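Local structure of microcin B17-processing protein McbC (Escherichia coli, 6GRI) at the interface of chains A and B. The protein oxidises thiazoline and oxazoline rings of the microcin B17 precursor to thiazoles and oxazoles, as the flavin-dependent dehydrogenase of the McbBCD synthetase. Numbering follows the deposited sequence. Chains: chain A/B, Microcin B17-processing protein McbC.

Contact 1: the interface of chains A and B. Residues chain A 111, 113, 157; chain B 74.
A:Pro113 receives B:Ser74 at the rim of its pyrrolidine ring, a compact example of how subunits can meet through shape, the start of a helix fitting against a proline loop. The ring can be followed atom by atom from its CB. That carbon lies 4.0 Å from B:Ser74 CB, and the ring tip CG comes slightly nearer, 3.8 Å from the same carbon. CD closes the circuit back towards the backbone nitrogen and is 3.9 Å from B:Ser74 CB. The serine carbon stands on one side of the ring plane but just beyond the rim, past CG. From another direction A:Pro111 contributes its backbone carbonyl, whose O sits 3.6 Å from B:Ser74 CB, a van der Waals approach. The serine is modelled only as far as CB, so its hydroxyl cannot be placed.

A:Gln157 borders the patch more loosely. Its chain is extended from CA to CD (chi2 -168°), which carries the amide towards the serine backbone, with OE1 4.4 Å from B:Ser74 CA. B:Ser74 begins the short 3-10 helix 74-76, and on the other side lies a loop whose prolines probably limit its backbone freedom. The site therefore seats the start of that helix against the partner's proline-rich loop, a small part of what is probably the McbC homodimer interface.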
# COMPACT_ATOMS: atom_id res chain seq x y z
N PRO A 111 40.76 5.73 -9.00
CA PRO A 111 42.01 6.50 -9.12
C PRO A 111 42.35 6.90 -10.55
O PRO A 111 43.03 7.91 -10.76
CB PRO A 111 43.07 5.55 -8.56
CG PRO A 111 42.33 4.58 -7.71
CD PRO A 111 41.00 4.42 -8.38
N PRO A 113 41.24 8.52 -13.83
CA PRO A 113 40.13 9.41 -14.20
C PRO A 113 39.46 9.12 -15.56
O PRO A 113 38.38 9.66 -15.83
CB PRO A 113 40.76 10.80 -14.15
CG PRO A 113 42.20 10.56 -14.44
CD PRO A 113 42.54 9.18 -13.97
N GLN A 157 34.38 13.40 -12.16
CA GLN A 157 35.16 13.87 -11.01
C GLN A 157 35.16 15.39 -10.98
O GLN A 157 36.20 16.04 -11.06
CB GLN A 157 36.57 13.27 -11.00
CG GLN A 157 36.55 11.75 -10.86
CD GLN A 157 37.90 11.14 -10.55
OE1 GLN A 157 38.58 11.53 -9.59
NE2 GLN A 157 38.30 10.16 -11.35
N SER B 74 42.63 13.80 -10.01
CA SER B 74 42.85 12.42 -9.58
C SER B 74 44.19 12.22 -8.85
O SER B 74 44.53 11.10 -8.46
CB SER B 74 42.77 11.47 -10.78

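Contact 2: the interface of chains A and B. Residues chain A 116, 118-121, 127; chain B 57, 82.
On either side of A:Pro119 the backbone is extended at A:Arg118 and A:Tyr120, a course that turns the carbonyl oxygens of both residues towards B:Arg82. This arginine illustrates how one long side chain can read a partner's main chain. It leaves its backbone with CG opposite the nitrogen (chi1 178°), then bends at chi3 (60°) to bring its guanidinium side-on to A:Arg118. There NE and NH2 converge on one acceptor: NE donates to A:Arg118 O at 3.1 Å, and NH2 to that same A:Arg118 O at 3.0 Å. The oxygen lies close to the guanidinium plane, although both donors are tilted from the carbonyl plane. One guanidinium face is covered by the peptide link of A:Tyr120 and A:Pro121, and NH1 approaches A:Pro121 CB at 3.7 Å. In the second shell, the phenol OH of A:Tyr127 donates to A:Tyr120 O at 2.9 Å, in the carbonyl plane, probably helping to fix the carbonyl's direction. The A:Tyr127 ring also lies over the guanidinium of A:Arg118.

As modelled, B:Asn57 OD1 is 3.4 Å from A:Tyr127 CE2, the amide and ring planes 40° apart, though the amide's orientation is tentative. Its CB packs 4.0 Å from A:Val116 CB, the two side chains crossing nearly at right angles. Together these contacts probably hold the 116-121 loop and the neighbouring A:Tyr127 against chain B, helping to stabilise the McbC dimer.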
# COMPACT_ATOMS: atom_id res chain seq x y z
N VAL A 116 35.52 4.04 -15.65
CA VAL A 116 34.12 4.13 -15.19
C VAL A 116 33.82 3.28 -13.96
O VAL A 116 32.83 3.55 -13.28
CB VAL A 116 33.11 3.79 -16.29
CG1 VAL A 116 33.19 4.82 -17.41
CG2 VAL A 116 33.31 2.37 -16.83
N ARG A 118 33.53 2.43 -10.43
CA ARG A 118 33.58 3.20 -9.17
C ARG A 118 34.02 2.25 -8.05
O ARG A 118 34.03 1.03 -8.25
CB ARG A 118 32.23 3.84 -8.86
CG ARG A 118 31.48 4.34 -10.08
CD ARG A 118 30.29 5.20 -9.72
NE ARG A 118 29.41 5.36 -10.88
CZ ARG A 118 28.34 6.14 -10.92
NH1 ARG A 118 27.98 6.86 -9.86
NH2 ARG A 118 27.61 6.20 -12.03
N PRO A 119 34.39 2.80 -6.86
CA PRO A 119 34.83 1.98 -5.73
C PRO A 119 33.70 1.38 -4.85
O PRO A 119 33.91 1.09 -3.67
CB PRO A 119 35.69 2.96 -4.93
CG PRO A 119 35.04 4.28 -5.15
CD PRO A 119 34.34 4.22 -6.48
N TYR A 120 32.50 1.24 -5.41
CA TYR A 120 31.43 0.47 -4.79
C TYR A 120 30.60 -0.13 -5.93
O TYR A 120 30.58 0.43 -7.03
CB TYR A 120 30.57 1.35 -3.87
CG TYR A 120 29.90 2.53 -4.56
CD1 TYR A 120 30.61 3.70 -4.84
CD2 TYR A 120 28.56 2.49 -4.93
CE1 TYR A 120 30.01 4.79 -5.46
CE2 TYR A 120 27.95 3.57 -5.56
CZ TYR A 120 28.68 4.71 -5.83
OH TYR A 120 28.08 5.78 -6.45
N PRO A 121 29.95 -1.27 -5.69
CA PRO A 121 29.17 -1.89 -6.75
C PRO A 121 27.69 -1.46 -6.73
O PRO A 121 27.18 -0.96 -5.71
CB PRO A 121 29.31 -3.38 -6.44
CG PRO A 121 29.43 -3.43 -4.96
CD PRO A 121 29.96 -2.11 -4.48
N TYR A 127 23.69 2.66 -10.85
CA TYR A 127 24.08 3.80 -10.01
C TYR A 127 22.97 4.86 -9.89
O TYR A 127 23.13 5.98 -10.37
CB TYR A 127 25.40 4.39 -10.53
CG TYR A 127 26.54 3.41 -10.36
CD1 TYR A 127 27.19 3.29 -9.15
CD2 TYR A 127 26.93 2.56 -11.39
CE1 TYR A 127 28.20 2.38 -8.95
CE2 TYR A 127 27.94 1.63 -11.21
CZ TYR A 127 28.58 1.55 -9.97
OH TYR A 127 29.60 0.65 -9.72
N ASN B 57 26.83 2.65 -16.14
CA ASN B 57 28.02 3.44 -15.80
C ASN B 57 28.00 4.84 -16.38
O ASN B 57 28.91 5.24 -17.10
CB ASN B 57 29.30 2.68 -16.16
CG ASN B 57 29.61 1.58 -15.17
OD1 ASN B 57 29.88 1.85 -14.00
ND2 ASN B 57 29.56 0.34 -15.64
N ARG B 82 38.87 -0.77 -6.98
CA ARG B 82 38.13 -1.95 -6.53
C ARG B 82 38.23 -2.96 -7.66
O ARG B 82 38.05 -2.60 -8.82
CB ARG B 82 36.67 -1.60 -6.26
CG ARG B 82 35.76 -2.75 -5.83
CD ARG B 82 34.35 -2.26 -5.55
NE ARG B 82 33.74 -1.63 -6.72
CZ ARG B 82 33.06 -2.26 -7.69
NH1 ARG B 82 32.84 -3.58 -7.66
NH2 ARG B 82 32.58 -1.55 -8.71

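About 12 Å separates the C-alpha centres of contact 1 and contact 2, which have no residue in common but draw mainly on the same chain A loop between helix 97-108 and the 3-10 helix 123-125; A:Gln157 and A:Tyr127 come from outside it. On chain B, the two are joined by the stretch from the 3-10 helix 74-76 to the following loop, while B:Asn57 adds a more distant segment to contact 2. Van der Waals fit in one and backbone recognition in the other probably steady successive parts of that loop. Two-fold symmetry repeats both, so each McbC copy probably steadies the other likewise.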